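Esterase (Sinorhizobium meliloti 1021, PDB 4TX1) is a carbohydrate acetylesterase of the SGNH hydrolase family, an enzyme that probably hydrolyses acetyl and aryl esters. Local coordinates at residues A[92-101]-A[139-149]; A[186-194]-A[207-218]. All coordinates share one frame; numbering follows the deposited sequence.

How the interactions relate
Both contacts are built on the same parallel sheet. Interaction 1 lies in its middle, joining strands 94-98 and 140-145, and almost all of its touching residues are buried; interaction 2 lies at the edge strand 185-188, packs that strand and the loop after it on helix 205-223, and is only partly buried. The chemistry changes accordingly: a ladder of backbone hydrogen bonds with apolar packing on both faces in interaction 1, mostly apolar packing plus a single amide-to-backbone bond in interaction 2. Strand 140-145 links them, since it also bonds F187 and, just past the strand, G189, while L142 and V144 touch L215 of the helix.

Interaction 1 (A[92-101]-A[139-149]); sequences LDLIVFMLGS and PEILIVSPPPL
Chi1 of V96 (-175°) turns CG1 away from the backbone N and across to V144 CG2 at 3.6 Å, on the face of the sheet that also holds L94, L142 and M98. M98 runs extended through chi1 (-167°) and chi2, which brings CG near P146 and SD against V144 CG1 at 3.8 Å; only the terminal methyl turns aside at chi3. On the other face, I141 CG2 meets the F97 ring obliquely at CE2, while I95 CG2, from the same strand as F97, lies over one ring face toward the rim. I95 CD1 is pressed tightly on P139 CB, 3.3 Å away. Between these layers runs a parallel ladder: I95 N gives to E140 O, and I95 O takes L142 N at 2.9 Å, nearly straight at 174°. F97 N then bonds L142 O, and F97 O receives V144 N at 2.8 Å. Helix 112-127 packs on I95, F97 and I141. I95 and F97 thus spend their buried backbone N and O on 140-145, while L94 and V96 turn to strand 14-20; water 1 continues the link from L99 N to V144 O, and water 2 bridges the S101 hydroxyl and P147 O in the loops beyond.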
ATOM      1  N   LEU A  92       2.380  10.548 -25.599  1.00 17.45           N
ATOM      2  CA  LEU A  92       1.404   9.772 -26.319  1.00 16.95           C
ATOM      3  C   LEU A  92       0.459  10.681 -27.111  1.00 19.07           C
ATOM      4  O   LEU A  92       0.023  11.705 -26.584  1.00 18.49           O
ATOM      5  CB  LEU A  92       0.593   8.897 -25.338  1.00 16.65           C
ATOM      6  CG  LEU A  92       1.432   7.836 -24.580  1.00 16.63           C
ATOM      7  CD1 LEU A  92       0.588   7.371 -23.340  1.00 16.31           C
ATOM      8  CD2 LEU A  92       1.702   6.739 -25.550  1.00 16.75           C
ATOM      9  N   ASP A  93       0.109  10.230 -28.294  1.00 18.04           N
ATOM     10  CA  ASP A  93      -0.905  10.903 -29.147  1.00 19.35           C
ATOM     11  C   ASP A  93      -2.313  10.394 -28.956  1.00 16.75           C
ATOM     12  O   ASP A  93      -3.276  11.163 -29.011  1.00 16.68           O
ATOM     13  CB  ASP A  93      -0.483  10.820 -30.625  1.00 20.50           C
ATOM     14  CG  ASP A  93       0.854  11.500 -30.853  1.00 25.63           C
ATOM     15  OD1 ASP A  93       0.955  12.714 -30.635  1.00 28.90           O
ATOM     16  OD2 ASP A  93       1.835  10.811 -31.073  1.00 24.89           O
ATOM     17  N   LEU A  94      -2.444   9.106 -28.577  1.00 16.62           N
ATOM     18  CA  LEU A  94      -3.718   8.490 -28.362  1.00 16.34           C
ATOM     19  C   LEU A  94      -3.608   7.360 -27.345  1.00 16.02           C
ATOM     20  O   LEU A  94      -2.702   6.544 -27.454  1.00 16.26           O
ATOM     21  CB  LEU A  94      -4.216   7.803 -29.643  1.00 16.29           C
ATOM     22  CG  LEU A  94      -5.568   7.138 -29.694  1.00 16.70           C
ATOM     23  CD1 LEU A  94      -6.768   8.042 -29.384  1.00 18.04           C
ATOM     24  CD2 LEU A  94      -5.714   6.425 -31.082  1.00 16.40           C
ATOM     25  N   ILE A  95      -4.566   7.333 -26.456  1.00 15.37           N
ATOM     26  CA  ILE A  95      -4.710   6.181 -25.521  1.00 15.33           C
ATOM     27  C   ILE A  95      -5.989   5.506 -25.967  1.00 13.96           C
ATOM     28  O   ILE A  95      -7.060   6.165 -26.061  1.00 15.96           O
ATOM     29  CB  ILE A  95      -4.785   6.646 -24.060  1.00 16.65           C
ATOM     30  CG1 ILE A  95      -3.429   7.305 -23.696  1.00 20.20           C
ATOM     31  CG2 ILE A  95      -5.101   5.398 -23.197  1.00 17.06           C
ATOM     32  CD1 ILE A  95      -3.317   8.743 -23.764  1.00 26.58           C
ATOM     33  N   VAL A  96      -5.925   4.205 -26.212  1.00 14.93           N
ATOM     34  CA  VAL A  96      -7.092   3.380 -26.514  1.00 13.53           C
ATOM     35  C   VAL A  96      -7.389   2.442 -25.336  1.00 14.41           C
ATOM     36  O   VAL A  96      -6.526   1.603 -25.031  1.00 14.54           O
ATOM     37  CB  VAL A  96      -6.845   2.509 -27.784  1.00 13.78           C
ATOM     38  CG1 VAL A  96      -8.156   1.733 -28.153  1.00 14.56           C
ATOM     39  CG2 VAL A  96      -6.364   3.480 -28.910  1.00 13.64           C
ATOM     40  N   PHE A  97      -8.555   2.571 -24.733  1.00 14.58           N
ATOM     41  CA  PHE A  97      -8.973   1.710 -23.622  1.00 13.63           C
ATOM     42  C   PHE A  97      -9.897   0.620 -24.138  1.00 15.40           C
ATOM     43  O   PHE A  97     -10.856   0.882 -24.879  1.00 15.48           O
ATOM     44  CB  PHE A  97      -9.726   2.467 -22.566  1.00 13.95           C
ATOM     45  CG  PHE A  97      -8.881   3.478 -21.797  1.00 14.06           C
ATOM     46  CD1 PHE A  97      -7.838   3.035 -21.006  1.00 13.64           C
ATOM     47  CD2 PHE A  97      -9.134   4.828 -21.823  1.00 13.49           C
ATOM     48  CE1 PHE A  97      -7.098   3.893 -20.277  1.00 12.88           C
ATOM     49  CE2 PHE A  97      -8.428   5.734 -21.069  1.00 13.85           C
ATOM     50  CZ  PHE A  97      -7.338   5.274 -20.329  1.00 13.02           C
ATOM     51  N   MET A  98      -9.596  -0.601 -23.752  1.00 14.11           N
ATOM     52  CA  MET A  98     -10.602  -1.647 -23.881  1.00 12.71           C
ATOM     53  C   MET A  98     -10.687  -2.486 -22.606  1.00 13.95           C
ATOM     54  O   MET A  98      -9.945  -3.487 -22.418  1.00 14.30           O
ATOM     55  CB  MET A  98     -10.412  -2.516 -25.162  1.00 15.52           C
ATOM     56  CG  MET A  98     -11.654  -3.368 -25.394  1.00 16.55           C
ATOM     57  SD  MET A  98     -11.727  -4.234 -26.990  1.00 19.43           S
ATOM     58  CE  MET A  98     -10.610  -5.582 -26.635  1.00 18.81           C
ATOM     59  N   LEU A  99     -11.546  -2.055 -21.692  1.00 12.94           N
ATOM     60  CA  LEU A  99     -11.684  -2.675 -20.388  1.00 12.35           C
ATOM     61  C   LEU A  99     -13.132  -2.717 -20.012  1.00 12.16           C
ATOM     62  O   LEU A  99     -13.943  -1.946 -20.535  1.00 13.92           O
ATOM     63  CB  LEU A  99     -10.858  -1.900 -19.326  1.00 10.83           C
ATOM     64  CG  LEU A  99      -9.360  -1.956 -19.406  1.00 10.48           C
ATOM     65  CD1 LEU A  99      -8.716  -0.945 -18.395  1.00 11.11           C
ATOM     66  CD2 LEU A  99      -8.884  -3.371 -19.141  1.00 12.57           C
ATOM     67  N   GLY A 100     -13.454  -3.642 -19.118  1.00 12.29           N
ATOM     68  CA  GLY A 100     -14.759  -3.838 -18.505  1.00 13.40           C
ATOM     69  C   GLY A 100     -15.192  -5.272 -18.361  1.00 12.81           C
ATOM     70  O   GLY A 100     -16.095  -5.553 -17.560  1.00 12.44           O
ATOM     71  N   SER A 101     -14.637  -6.191 -19.159  1.00 12.89           N
ATOM     72  CA  SER A 101     -15.008  -7.599 -19.047  1.00 14.06           C
ATOM     73  C   SER A 101     -14.775  -8.157 -17.648  1.00 13.70           C
ATOM     74  O   SER A 101     -15.630  -8.831 -17.101  1.00 14.94           O
ATOM     75  CB  SER A 101     -14.253  -8.420 -20.101  1.00 15.11           C
ATOM     76  OG  SER A 101     -14.638  -8.057 -21.447  1.00 15.65           O
ATOM     77  N   PRO A 139      -3.157  14.008 -24.919  1.00 29.26           N
ATOM     78  CA  PRO A 139      -3.448  12.934 -25.846  1.00 23.18           C
ATOM     79  C   PRO A 139      -4.946  12.843 -26.107  1.00 18.38           C
ATOM     80  O   PRO A 139      -5.766  13.214 -25.265  1.00 21.84           O
ATOM     81  CB  PRO A 139      -2.962  11.680 -25.135  1.00 24.01           C
ATOM     82  CG  PRO A 139      -2.417  12.089 -23.838  1.00 25.40           C
ATOM     83  CD  PRO A 139      -2.207  13.565 -23.883  1.00 27.54           C
ATOM     84  N   GLU A 140      -5.290  12.340 -27.287  1.00 19.31           N
ATOM     85  CA  GLU A 140      -6.648  11.958 -27.560  1.00 19.82           C
ATOM     86  C   GLU A 140      -6.934  10.631 -26.835  1.00 16.59           C
ATOM     87  O   GLU A 140      -6.014   9.880 -26.531  1.00 17.60           O
ATOM     88  CB  GLU A 140      -6.817  11.726 -29.065  1.00 23.23           C
ATOM     89  CG  GLU A 140      -6.581  12.987 -29.869  1.00 29.68           C
ATOM     90  CD  GLU A 140      -7.673  14.005 -29.639  1.00 31.91           C
ATOM     91  OE1 GLU A 140      -8.871  13.611 -29.521  1.00 33.04           O
ATOM     92  OE2 GLU A 140      -7.333  15.218 -29.579  1.00 47.30           O
ATOM     93  N   ILE A 141      -8.194  10.390 -26.569  1.00 15.37           N
ATOM     94  CA  ILE A 141      -8.624   9.149 -25.878  1.00 16.05           C
ATOM     95  C   ILE A 141      -9.758   8.473 -26.629  1.00 18.55           C
ATOM     96  O   ILE A 141     -10.786   9.120 -26.964  1.00 19.95           O
ATOM     97  CB  ILE A 141      -9.083   9.507 -24.462  1.00 15.53           C
ATOM     98  CG1 ILE A 141      -7.935  10.119 -23.643  1.00 17.33           C
ATOM     99  CG2 ILE A 141      -9.479   8.229 -23.698  1.00 16.49           C
ATOM    100  CD1 ILE A 141      -8.375  10.654 -22.261  1.00 17.35           C
ATOM    101  N   LEU A 142      -9.597   7.185 -26.870  1.00 15.98           N
ATOM    102  CA  LEU A 142     -10.603   6.331 -27.490  1.00 16.26           C
ATOM    103  C   LEU A 142     -11.084   5.287 -26.474  1.00 15.59           C
ATOM    104  O   LEU A 142     -10.247   4.424 -26.072  1.00 16.52           O
ATOM    105  CB  LEU A 142     -10.030   5.650 -28.672  1.00 16.60           C
ATOM    106  CG  LEU A 142     -10.864   4.984 -29.743  1.00 20.03           C
ATOM    107  CD1 LEU A 142     -10.216   3.997 -30.694  1.00 20.17           C
ATOM    108  CD2 LEU A 142     -12.394   5.229 -29.739  1.00 18.49           C
ATOM    109  N   ILE A 143     -12.374   5.281 -26.208  1.00 15.15           N
ATOM    110  CA  ILE A 143     -13.022   4.328 -25.317  1.00 14.80           C
ATOM    111  C   ILE A 143     -13.613   3.215 -26.192  1.00 18.86           C
ATOM    112  O   ILE A 143     -14.487   3.458 -27.012  1.00 19.02           O
ATOM    113  CB  ILE A 143     -14.095   4.927 -24.446  1.00 14.98           C
ATOM    114  CG1 ILE A 143     -13.442   5.989 -23.552  1.00 14.92           C
ATOM    115  CG2 ILE A 143     -14.830   3.860 -23.626  1.00 14.86           C
ATOM    116  CD1 ILE A 143     -14.377   6.907 -22.806  1.00 15.32           C
ATOM    117  N   VAL A 144     -13.162   1.991 -25.983  1.00 15.16           N
ATOM    118  CA  VAL A 144     -13.693   0.859 -26.724  1.00 14.79           C
ATOM    119  C   VAL A 144     -14.486  -0.054 -25.793  1.00 16.61           C
ATOM    120  O   VAL A 144     -13.990  -0.548 -24.712  1.00 16.53           O
ATOM    121  CB  VAL A 144     -12.587   0.104 -27.444  1.00 14.13           C
ATOM    122  CG1 VAL A 144     -13.216  -1.034 -28.258  1.00 15.04           C
ATOM    123  CG2 VAL A 144     -11.698   0.994 -28.291  1.00 14.65           C
ATOM    124  N   SER A 145     -15.756  -0.306 -26.109  1.00 13.04           N
ATOM    125  CA  SER A 145     -16.548  -1.234 -25.328  1.00 14.19           C
ATOM    126  C   SER A 145     -16.118  -2.662 -25.831  1.00 15.09           C
ATOM    127  O   SER A 145     -16.013  -2.912 -27.065  1.00 16.34           O
ATOM    128  CB  SER A 145     -18.061  -1.027 -25.383  1.00 19.13           C
ATOM    129  OG  SER A 145     -18.417  -1.074 -26.783  1.00 19.92           O
ATOM    130  N   PRO A 146     -15.798  -3.573 -24.887  1.00 15.02           N
ATOM    131  CA  PRO A 146     -15.302  -4.855 -25.324  1.00 15.47           C
ATOM    132  C   PRO A 146     -16.528  -5.660 -25.902  1.00 14.86           C
ATOM    133  O   PRO A 146     -17.691  -5.422 -25.543  1.00 16.67           O
ATOM    134  CB  PRO A 146     -14.825  -5.542 -24.025  1.00 14.88           C
ATOM    135  CG  PRO A 146     -15.655  -4.865 -22.951  1.00 16.75           C
ATOM    136  CD  PRO A 146     -15.760  -3.413 -23.423  1.00 15.82           C
ATOM    137  N   PRO A 147     -16.225  -6.644 -26.762  1.00 15.72           N
ATOM    138  CA  PRO A 147     -17.317  -7.536 -27.178  1.00 16.23           C
ATOM    139  C   PRO A 147     -17.973  -8.184 -26.009  1.00 17.15           C
ATOM    140  O   PRO A 147     -17.309  -8.640 -25.047  1.00 17.03           O
ATOM    141  CB  PRO A 147     -16.610  -8.529 -28.097  1.00 14.80           C
ATOM    142  CG  PRO A 147     -15.433  -7.848 -28.586  1.00 16.17           C
ATOM    143  CD  PRO A 147     -14.979  -6.966 -27.458  1.00 15.92           C
ATOM    144  N   PRO A 148     -19.303  -8.150 -25.951  1.00 16.69           N
ATOM    145  CA  PRO A 148     -19.957  -8.631 -24.782  1.00 17.37           C
ATOM    146  C   PRO A 148     -19.900 -10.142 -24.511  1.00 16.93           C
ATOM    147  O   PRO A 148     -19.659 -10.930 -25.417  1.00 16.58           O
ATOM    148  CB  PRO A 148     -21.398  -8.210 -24.939  1.00 22.09           C
ATOM    149  CG  PRO A 148     -21.522  -7.825 -26.342  1.00 21.74           C
ATOM    150  CD  PRO A 148     -20.214  -7.515 -26.916  1.00 19.86           C
ATOM    151  N   LEU A 149     -20.086 -10.507 -23.255  1.00 16.66           N
ATOM    152  CA  LEU A 149     -19.989 -11.866 -22.802  1.00 18.61           C
ATOM    153  C   LEU A 149     -21.104 -12.685 -23.452  1.00 20.24           C
ATOM    154  O   LEU A 149     -22.185 -12.114 -23.786  1.00 19.37           O
ATOM    155  CB  LEU A 149     -20.071 -12.111 -21.294  1.00 17.83           C
ATOM    156  CG  LEU A 149     -19.151 -11.369 -20.290  1.00 26.09           C
ATOM    157  CD1 LEU A 149     -18.753 -12.258 -19.165  1.00 25.29           C
ATOM    158  CD2 LEU A 149     -18.098 -10.552 -20.927  1.00 22.70           C
TER
HETATM  159  O   HOH W   1     -12.755   0.546 -22.462  1.00 15.38           O
HETATM  160  O   HOH W   2     -15.611  -9.901 -23.155  1.00 18.17           O

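Interaction 2 (A[186-194]-A[207-218]); sequences FFDGGSVAR and NTRAVGRGLEPV
The edge strand 185-188 of the parallel sheet and the loop that leaves it pack on the C-terminal helix 205-223; the strand and helix axes approach to 9.4 Å and run roughly antiparallel, at 150°. F187 carries the strand end of this contact. With chi1 at -175° its side chain extends away from the backbone N, and the ring reaches over the helix: CD2 meets L215 CD2 at 3.5 Å, and CZ comes 3.4 Å from the carbonyl O of G214, both obliquely to the ring. V192 CG2 sits at the ring's edge, in its plane. A side chain at G214 would clash with V192, so the bare backbone there lets loop and helix come close. Replacing F187 with an alanine would probably leave L215 CD2 and V192 CG2 without their aromatic partner and open a gap above G214.

Further along, A193 CB fits against N207 O at 3.3 Å and V211 CG2 at 3.6 Å, while A210 CB touches V192 O. The one hydrogen bond across the contact runs from R194 N to N207 OD1, 2.8 Å and 169° at the hydrogen, with the donor above the amide plane; it ties the backbone of R194 to the first turn of the helix. The turn at 188-191, right after the strand, is held by D188: OD1 accepts from G190 N in an Asx turn and also bonds S145 OG, while D188 O takes both S191 N and S191 OG. L215 also packs on L142 and V144 of strand 140-145, and V218 on L142. A terminal helix returning to cover one face of a parallel sheet is characteristic of the three-layer alpha/beta/alpha fold of SGNH hydrolases.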
ATOM      1  N   PHE A 186     -15.281   6.987 -29.290  1.00 18.59           N
ATOM      2  CA  PHE A 186     -15.943   5.747 -28.926  1.00 17.46           C
ATOM      3  C   PHE A 186     -15.908   4.736 -30.066  1.00 21.35           C
ATOM      4  O   PHE A 186     -16.111   5.084 -31.261  1.00 20.01           O
ATOM      5  CB  PHE A 186     -17.390   5.980 -28.482  1.00 18.10           C
ATOM      6  CG  PHE A 186     -18.142   4.716 -28.215  1.00 20.53           C
ATOM      7  CD1 PHE A 186     -17.865   3.917 -27.085  1.00 18.85           C
ATOM      8  CD2 PHE A 186     -19.097   4.253 -29.099  1.00 19.57           C
ATOM      9  CE1 PHE A 186     -18.478   2.722 -26.907  1.00 19.51           C
ATOM     10  CE2 PHE A 186     -19.717   3.018 -28.917  1.00 22.89           C
ATOM     11  CZ  PHE A 186     -19.455   2.272 -27.785  1.00 21.88           C
ATOM     12  N   PHE A 187     -15.713   3.478 -29.734  1.00 17.89           N
ATOM     13  CA  PHE A 187     -16.001   2.404 -30.699  1.00 18.52           C
ATOM     14  C   PHE A 187     -16.614   1.252 -29.952  1.00 19.14           C
ATOM     15  O   PHE A 187     -16.062   0.832 -28.896  1.00 17.56           O
ATOM     16  CB  PHE A 187     -14.725   1.981 -31.372  1.00 18.31           C
ATOM     17  CG  PHE A 187     -14.931   0.962 -32.482  1.00 22.91           C
ATOM     18  CD1 PHE A 187     -15.414   1.378 -33.727  1.00 25.62           C
ATOM     19  CD2 PHE A 187     -14.613  -0.364 -32.291  1.00 23.78           C
ATOM     20  CE1 PHE A 187     -15.596   0.443 -34.751  1.00 25.76           C
ATOM     21  CE2 PHE A 187     -14.817  -1.311 -33.304  1.00 25.94           C
ATOM     22  CZ  PHE A 187     -15.292  -0.893 -34.541  1.00 25.39           C
ATOM     23  N   ASP A 188     -17.624   0.614 -30.532  1.00 18.62           N
ATOM     24  CA  ASP A 188     -18.188  -0.614 -29.966  1.00 19.40           C
ATOM     25  C   ASP A 188     -17.463  -1.839 -30.518  1.00 20.01           C
ATOM     26  O   ASP A 188     -17.645  -2.191 -31.701  1.00 17.73           O
ATOM     27  CB  ASP A 188     -19.690  -0.755 -30.264  1.00 21.52           C
ATOM     28  CG  ASP A 188     -20.286  -2.018 -29.671  1.00 25.03           C
ATOM     29  OD1 ASP A 188     -19.615  -2.737 -28.899  1.00 29.03           O
ATOM     30  OD2 ASP A 188     -21.436  -2.280 -29.956  1.00 29.38           O
ATOM     31  N   GLY A 189     -16.568  -2.480 -29.716  1.00 18.23           N
ATOM     32  CA  GLY A 189     -15.866  -3.667 -30.165  1.00 17.04           C
ATOM     33  C   GLY A 189     -16.797  -4.778 -30.595  1.00 17.21           C
ATOM     34  O   GLY A 189     -16.437  -5.566 -31.451  1.00 19.86           O
ATOM     35  N   GLY A 190     -17.993  -4.819 -30.009  1.00 17.67           N
ATOM     36  CA  GLY A 190     -18.937  -5.858 -30.224  1.00 20.30           C
ATOM     37  C   GLY A 190     -19.603  -5.710 -31.586  1.00 20.70           C
ATOM     38  O   GLY A 190     -20.247  -6.669 -32.099  1.00 22.95           O
ATOM     39  N   SER A 191     -19.415  -4.553 -32.201  1.00 21.26           N
ATOM     40  CA  SER A 191     -19.908  -4.282 -33.573  1.00 26.12           C
ATOM     41  C   SER A 191     -19.138  -5.024 -34.658  1.00 24.78           C
ATOM     42  O   SER A 191     -19.680  -5.253 -35.764  1.00 24.86           O
ATOM     43  CB  SER A 191     -19.860  -2.780 -33.875  1.00 22.38           C
ATOM     44  OG  SER A 191     -18.602  -2.280 -34.238  1.00 22.03           O
ATOM     45  N   VAL A 192     -17.946  -5.488 -34.348  1.00 20.83           N
ATOM     46  CA  VAL A 192     -17.097  -6.171 -35.319  1.00 19.65           C
ATOM     47  C   VAL A 192     -16.634  -7.568 -34.892  1.00 21.89           C
ATOM     48  O   VAL A 192     -16.004  -8.292 -35.682  1.00 22.52           O
ATOM     49  CB  VAL A 192     -15.919  -5.330 -35.747  1.00 22.90           C
ATOM     50  CG1 VAL A 192     -16.340  -4.017 -36.492  1.00 19.89           C
ATOM     51  CG2 VAL A 192     -15.030  -4.971 -34.513  1.00 21.14           C
ATOM     52  N   ALA A 193     -16.865  -7.931 -33.632  1.00 19.01           N
ATOM     53  CA  ALA A 193     -16.282  -9.128 -33.002  1.00 17.81           C
ATOM     54  C   ALA A 193     -17.208  -9.686 -31.972  1.00 15.85           C
ATOM     55  O   ALA A 193     -18.090  -8.999 -31.422  1.00 19.82           O
ATOM     56  CB  ALA A 193     -14.871  -8.846 -32.384  1.00 17.42           C
ATOM     57  N   ARG A 194     -17.103 -10.987 -31.735  1.00 15.64           N
ATOM     58  CA  ARG A 194     -17.812 -11.630 -30.712  1.00 15.04           C
ATOM     59  C   ARG A 194     -16.918 -12.581 -29.904  1.00 16.98           C
ATOM     60  O   ARG A 194     -15.891 -13.073 -30.379  1.00 16.45           O
ATOM     61  CB  ARG A 194     -19.012 -12.446 -31.222  1.00 17.24           C
ATOM     62  CG  ARG A 194     -18.563 -13.529 -32.136  1.00 17.84           C
ATOM     63  CD  ARG A 194     -19.745 -14.121 -32.901  1.00 21.34           C
ATOM     64  NE  ARG A 194     -20.782 -14.745 -32.083  1.00 24.35           N
ATOM     65  CZ  ARG A 194     -21.956 -15.216 -32.535  1.00 28.94           C
ATOM     66  NH1 ARG A 194     -22.238 -15.234 -33.830  1.00 30.27           N
ATOM     67  NH2 ARG A 194     -22.807 -15.752 -31.685  1.00 28.13           N
ATOM     68  N   ASN A 207     -11.529 -13.174 -34.268  1.00 15.46           N
ATOM     69  CA  ASN A 207     -12.312 -12.138 -33.620  1.00 14.93           C
ATOM     70  C   ASN A 207     -11.419 -11.068 -32.988  1.00 17.21           C
ATOM     71  O   ASN A 207     -11.756  -9.865 -33.002  1.00 16.38           O
ATOM     72  CB  ASN A 207     -13.328 -12.653 -32.675  1.00 15.93           C
ATOM     73  CG  ASN A 207     -14.605 -13.129 -33.386  1.00 16.68           C
ATOM     74  OD1 ASN A 207     -15.489 -12.334 -33.620  1.00 17.97           O
ATOM     75  ND2 ASN A 207     -14.690 -14.424 -33.657  1.00 18.19           N
ATOM     76  N   THR A 208     -10.241 -11.471 -32.584  1.00 16.14           N
ATOM     77  CA  THR A 208      -9.249 -10.482 -32.067  1.00 15.10           C
ATOM     78  C   THR A 208      -8.728  -9.608 -33.235  1.00 16.60           C
ATOM     79  O   THR A 208      -8.687  -8.381 -33.168  1.00 17.41           O
ATOM     80  CB  THR A 208      -8.104 -11.203 -31.424  1.00 14.44           C
ATOM     81  OG1 THR A 208      -8.599 -12.084 -30.404  1.00 14.67           O
ATOM     82  CG2 THR A 208      -7.052 -10.163 -30.812  1.00 13.87           C
ATOM     83  N   ARG A 209      -8.436 -10.238 -34.388  1.00 15.59           N
ATOM     84  CA  ARG A 209      -8.040  -9.458 -35.569  1.00 17.29           C
ATOM     85  C   ARG A 209      -9.110  -8.452 -36.029  1.00 16.41           C
ATOM     86  O   ARG A 209      -8.773  -7.277 -36.394  1.00 19.17           O
ATOM     87  CB  ARG A 209      -7.706 -10.417 -36.741  1.00 20.90           C
ATOM     88  CG  ARG A 209      -6.467 -11.227 -36.572  1.00 24.58           C
ATOM     89  CD  ARG A 209      -6.290 -12.150 -37.824  1.00 28.84           C
ATOM     90  NE  ARG A 209      -5.842 -11.239 -38.790  1.00 34.72           N
ATOM     91  CZ  ARG A 209      -4.577 -10.856 -38.998  1.00 39.94           C
ATOM     92  NH1 ARG A 209      -3.539 -11.448 -38.415  1.00 39.08           N
ATOM     93  NH2 ARG A 209      -4.359  -9.850 -39.883  1.00 40.11           N
ATOM     94  N   ALA A 210     -10.367  -8.814 -35.885  1.00 18.41           N
ATOM     95  CA  ALA A 210     -11.530  -8.039 -36.342  1.00 18.57           C
ATOM     96  C   ALA A 210     -11.609  -6.772 -35.564  1.00 21.86           C
ATOM     97  O   ALA A 210     -11.945  -5.711 -36.107  1.00 19.89           O
ATOM     98  CB  ALA A 210     -12.819  -8.814 -36.221  1.00 17.95           C
ATOM     99  N   VAL A 211     -11.311  -6.855 -34.252  1.00 20.75           N
ATOM    100  CA  VAL A 211     -11.267  -5.637 -33.442  1.00 17.82           C
ATOM    101  C   VAL A 211     -10.232  -4.712 -33.994  1.00 17.34           C
ATOM    102  O   VAL A 211     -10.508  -3.515 -34.129  1.00 19.35           O
ATOM    103  CB  VAL A 211     -10.972  -5.937 -31.944  1.00 18.00           C
ATOM    104  CG1 VAL A 211     -10.740  -4.625 -31.213  1.00 15.65           C
ATOM    105  CG2 VAL A 211     -12.055  -6.792 -31.356  1.00 16.13           C
ATOM    106  N   GLY A 212      -9.014  -5.177 -34.243  1.00 16.44           N
ATOM    107  CA  GLY A 212      -7.946  -4.341 -34.707  1.00 20.29           C
ATOM    108  C   GLY A 212      -8.292  -3.688 -36.046  1.00 20.99           C
ATOM    109  O   GLY A 212      -8.032  -2.501 -36.252  1.00 21.61           O
ATOM    110  N   ARG A 213      -8.853  -4.479 -36.965  1.00 21.89           N
ATOM    111  CA  ARG A 213      -9.257  -3.921 -38.309  1.00 23.57           C
ATOM    112  C   ARG A 213     -10.358  -2.926 -38.171  1.00 22.06           C
ATOM    113  O   ARG A 213     -10.328  -1.853 -38.795  1.00 22.84           O
ATOM    114  CB  ARG A 213      -9.780  -5.020 -39.251  1.00 26.02           C
ATOM    115  CG  ARG A 213      -8.703  -5.892 -39.797  1.00 32.78           C
ATOM    116  CD  ARG A 213      -9.304  -6.564 -41.032  1.00 35.09           C
ATOM    117  NE  ARG A 213     -10.386  -7.382 -40.562  1.00 32.61           N
ATOM    118  CZ  ARG A 213     -10.215  -8.630 -40.163  1.00 33.94           C
ATOM    119  NH1 ARG A 213      -9.016  -9.171 -40.269  1.00 37.46           N
ATOM    120  NH2 ARG A 213     -11.258  -9.345 -39.718  1.00 35.34           N
ATOM    121  N   GLY A 214     -11.333  -3.250 -37.335  1.00 18.69           N
ATOM    122  CA  GLY A 214     -12.433  -2.384 -37.029  1.00 22.07           C
ATOM    123  C   GLY A 214     -12.090  -1.021 -36.462  1.00 22.65           C
ATOM    124  O   GLY A 214     -12.801  -0.049 -36.722  1.00 20.69           O
ATOM    125  N   LEU A 215     -11.003  -0.946 -35.678  1.00 20.09           N
ATOM    126  CA  LEU A 215     -10.584   0.344 -35.075  1.00 19.17           C
ATOM    127  C   LEU A 215      -9.837   1.264 -36.004  1.00 21.00           C
ATOM    128  O   LEU A 215      -9.689   2.437 -35.749  1.00 21.43           O
ATOM    129  CB  LEU A 215      -9.728   0.016 -33.846  1.00 17.92           C
ATOM    130  CG  LEU A 215     -10.473  -0.508 -32.649  1.00 17.80           C
ATOM    131  CD1 LEU A 215      -9.541  -1.151 -31.609  1.00 19.24           C
ATOM    132  CD2 LEU A 215     -11.274   0.600 -31.970  1.00 19.99           C
ATOM    133  N   GLU A 216      -9.392   0.757 -37.153  1.00 23.95           N
ATOM    134  CA  GLU A 216      -8.490   1.569 -37.978  1.00 27.02           C
ATOM    135  C   GLU A 216      -9.097   2.943 -38.369  1.00 23.72           C
ATOM    136  O   GLU A 216      -8.414   3.922 -38.244  1.00 25.35           O
ATOM    137  CB  GLU A 216      -7.997   0.804 -39.214  1.00 28.01           C
ATOM    138  CG  GLU A 216      -7.311   1.751 -40.158  1.00 30.19           C
ATOM    139  CD  GLU A 216      -6.929   1.153 -41.492  1.00 34.52           C
ATOM    140  OE1 GLU A 216      -6.111   1.780 -42.168  1.00 33.11           O
ATOM    141  OE2 GLU A 216      -7.369   0.056 -41.835  1.00 37.64           O
ATOM    142  N   PRO A 217     -10.362   2.993 -38.834  1.00 25.47           N
ATOM    143  CA  PRO A 217     -10.913   4.274 -39.276  1.00 26.80           C
ATOM    144  C   PRO A 217     -11.019   5.314 -38.171  1.00 28.32           C
ATOM    145  O   PRO A 217     -10.630   6.438 -38.403  1.00 26.93           O
ATOM    146  CB  PRO A 217     -12.296   3.902 -39.807  1.00 26.89           C
ATOM    147  CG  PRO A 217     -12.120   2.513 -40.321  1.00 29.02           C
ATOM    148  CD  PRO A 217     -11.273   1.883 -39.202  1.00 26.75           C
ATOM    149  N   VAL A 218     -11.533   4.935 -36.976  1.00 25.05           N
ATOM    150  CA  VAL A 218     -11.669   5.878 -35.877  1.00 24.42           C
ATOM    151  C   VAL A 218     -10.288   6.242 -35.350  1.00 23.21           C
ATOM    152  O   VAL A 218     -10.042   7.403 -35.013  1.00 22.42           O
ATOM    153  CB  VAL A 218     -12.631   5.355 -34.799  1.00 28.18           C
ATOM    154  CG1 VAL A 218     -12.011   4.196 -34.035  1.00 26.17           C
ATOM    155  CG2 VAL A 218     -13.032   6.460 -33.841  1.00 27.77           C
TER